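Local coordinates for protein alpha-ketoglutarate-dependent 2,4-dichlorophenoxyacetate dioxygenase (Bradyrhizobium diazoefficiens, PDB 5BKE) that probably acts as a metal- and 2-oxoglutarate-dependent dioxygenase that breaks down aryloxyalkanoate herbicides, at residues C[53-58]-C[278-283]. Numbering follows the deposited sequence.
Sequences EQQMAF and RRATVA. With OGA (N-oxalylglycine), chain O.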
# COMPACT_ATOMS: atom_id res chain seq x y z
N GLU C 53 -37.05 -0.64 -42.65
CA GLU C 53 -37.97 -0.07 -41.67
C GLU C 53 -37.79 -0.64 -40.26
O GLU C 53 -37.81 0.12 -39.28
CB GLU C 53 -39.42 -0.20 -42.14
CG GLU C 53 -39.74 0.72 -43.33
CD GLU C 53 -41.19 0.66 -43.80
OE1 GLU C 53 -41.87 -0.38 -43.61
OE2 GLU C 53 -41.65 1.67 -44.39
N GLN C 54 -37.62 -1.96 -40.15
CA GLN C 54 -37.42 -2.60 -38.84
C GLN C 54 -36.11 -2.12 -38.19
O GLN C 54 -36.07 -1.86 -36.98
CB GLN C 54 -37.47 -4.13 -38.95
CG GLN C 54 -38.86 -4.72 -39.12
CD GLN C 54 -38.86 -6.13 -39.70
OE1 GLN C 54 -37.83 -6.63 -40.16
NE2 GLN C 54 -40.01 -6.78 -39.68
N GLN C 55 -35.08 -1.96 -39.01
CA GLN C 55 -33.77 -1.46 -38.59
C GLN C 55 -33.84 -0.04 -38.04
O GLN C 55 -33.25 0.25 -36.99
CB GLN C 55 -32.77 -1.54 -39.75
CG GLN C 55 -31.33 -1.16 -39.41
CD GLN C 55 -30.39 -1.30 -40.60
OE1 GLN C 55 -30.67 -2.06 -41.53
NE2 GLN C 55 -29.27 -0.58 -40.56
N MET C 56 -34.56 0.84 -38.75
CA MET C 56 -34.69 2.23 -38.35
C MET C 56 -35.53 2.36 -37.08
O MET C 56 -35.20 3.14 -36.18
CB MET C 56 -35.22 3.09 -39.50
CG MET C 56 -35.46 4.56 -39.17
SD MET C 56 -33.99 5.45 -38.62
CE MET C 56 -33.10 5.66 -40.17
N ALA C 57 -36.62 1.58 -37.00
CA ALA C 57 -37.45 1.53 -35.80
C ALA C 57 -36.63 1.15 -34.54
O ALA C 57 -36.85 1.72 -33.46
CB ALA C 57 -38.63 0.58 -35.98
N PHE C 58 -35.69 0.21 -34.71
CA PHE C 58 -34.78 -0.17 -33.64
C PHE C 58 -33.93 1.03 -33.25
O PHE C 58 -33.86 1.37 -32.07
CB PHE C 58 -33.90 -1.38 -34.06
CG PHE C 58 -32.81 -1.75 -33.05
CD1 PHE C 58 -33.10 -1.97 -31.70
CD2 PHE C 58 -31.49 -1.90 -33.47
CE1 PHE C 58 -32.09 -2.30 -30.79
CE2 PHE C 58 -30.48 -2.24 -32.56
CZ PHE C 58 -30.78 -2.44 -31.23
N ARG C 278 -26.13 -1.51 -45.14
CA ARG C 278 -27.10 -0.43 -44.92
C ARG C 278 -27.05 0.06 -43.47
O ARG C 278 -27.05 -0.74 -42.54
CB ARG C 278 -28.51 -0.89 -45.29
CG ARG C 278 -28.60 -1.59 -46.63
CD ARG C 278 -30.03 -1.92 -47.01
NE ARG C 278 -30.06 -2.67 -48.26
CZ ARG C 278 -31.16 -3.15 -48.85
NH1 ARG C 278 -32.37 -2.96 -48.32
NH2 ARG C 278 -31.04 -3.82 -49.98
N ARG C 279 -27.02 1.38 -43.30
CA ARG C 279 -26.81 2.04 -42.00
C ARG C 279 -28.01 2.89 -41.57
O ARG C 279 -28.57 3.63 -42.37
CB ARG C 279 -25.54 2.92 -42.06
CG ARG C 279 -25.04 3.42 -40.70
CD ARG C 279 -23.80 4.31 -40.84
NE ARG C 279 -24.16 5.72 -40.98
CZ ARG C 279 -23.34 6.69 -41.39
NH1 ARG C 279 -22.08 6.45 -41.73
NH2 ARG C 279 -23.80 7.94 -41.46
N ALA C 280 -28.42 2.76 -40.31
CA ALA C 280 -29.28 3.76 -39.67
C ALA C 280 -28.41 4.64 -38.78
O ALA C 280 -27.49 4.15 -38.10
CB ALA C 280 -30.39 3.11 -38.87
N THR C 281 -28.68 5.94 -38.80
CA THR C 281 -27.91 6.91 -38.01
C THR C 281 -28.80 7.71 -37.07
O THR C 281 -29.80 8.30 -37.49
CB THR C 281 -27.06 7.84 -38.89
OG1 THR C 281 -26.44 7.06 -39.92
CG2 THR C 281 -25.96 8.50 -38.08
N VAL C 282 -28.44 7.70 -35.79
CA VAL C 282 -29.15 8.45 -34.76
C VAL C 282 -28.41 9.76 -34.57
O VAL C 282 -27.20 9.76 -34.30
CB VAL C 282 -29.21 7.70 -33.42
CG1 VAL C 282 -29.98 8.50 -32.37
CG2 VAL C 282 -29.83 6.32 -33.61
N ALA C 283 -29.13 10.87 -34.73
CA ALA C 283 -28.58 12.22 -34.59
C ALA C 283 -27.96 12.42 -33.21
O ALA C 283 -28.45 11.87 -32.23
CB ALA C 283 -29.67 13.27 -34.81
C1 OGA O . -20.37 3.27 -42.01
C2 OGA O . -19.10 2.66 -42.35
C4 OGA O . -17.96 0.64 -43.16
C5 OGA O . -18.43 -0.64 -43.79
O1 OGA O . -20.35 4.32 -41.33
O2 OGA O . -21.43 2.69 -42.37
O2' OGA O . -18.10 3.37 -42.33
O3 OGA O . -19.16 -0.54 -44.80
N1 OGA O . -19.10 1.37 -42.63
O4 OGA O . -18.08 -1.73 -43.28
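Gln55 and Met56 reach from helix 52-59 to one face of strand 276-281, Gln55 at its backbone, Met56 at the methyl of Ala280. Gln55 sends an extended chain straight at the strand, CG anti to the backbone N (chi1 -175°), and its NE2 donates to Arg278 O at 3.0 Å. The N-H points almost directly at that oxygen, which lies in the amide plane of Gln55, yet NE2 stands well above the plane of the carbonyl it approaches. NE2 also makes a weak hydrogen bond to Leu129 O on neighbouring strand 127-132, and OE1 accepts a hydrogen bond from Arg133 NH1; with both ends partnered, the buried amide should be fixed in which way round it sits. Beside it, Met56 bends at chi2 and chi3, and its terminal CE comes to rest 3.9 Å from Ala280 CB, which points toward the helix. The guanidinium of Arg278 turns away from Gln55 and Met56, to salt bridges with Asp276 and with Asp52 at the start of the same helix.

Arg279, between those two strand residues, turns its side chain to the other face. NH1 donates to O1 of N-oxalylglycine at 2.8 Å, while NE and NH2 grip Thr281 OG1 side-on, at 2.8 Å from NE and 3.2 Å from NH2, with the hydroxyl oxygen near the guanidinium plane. Thr281 OG1, also hydrogen-bonded to Asn86 OD1, is a second-shell partner that is likely to set the rotation of the guanidinium. An alanine in place of Arg279 would probably leave O1 without this charged donor and Thr281 OG1 without its two-nitrogen clasp. The strand therefore packs against a helix on one face and lines the ligand pocket on the other, beside the manganese held by His115, Asp117 and His264, as in the cupin-type double-stranded beta-helix of TauD/TfdA dioxygenases.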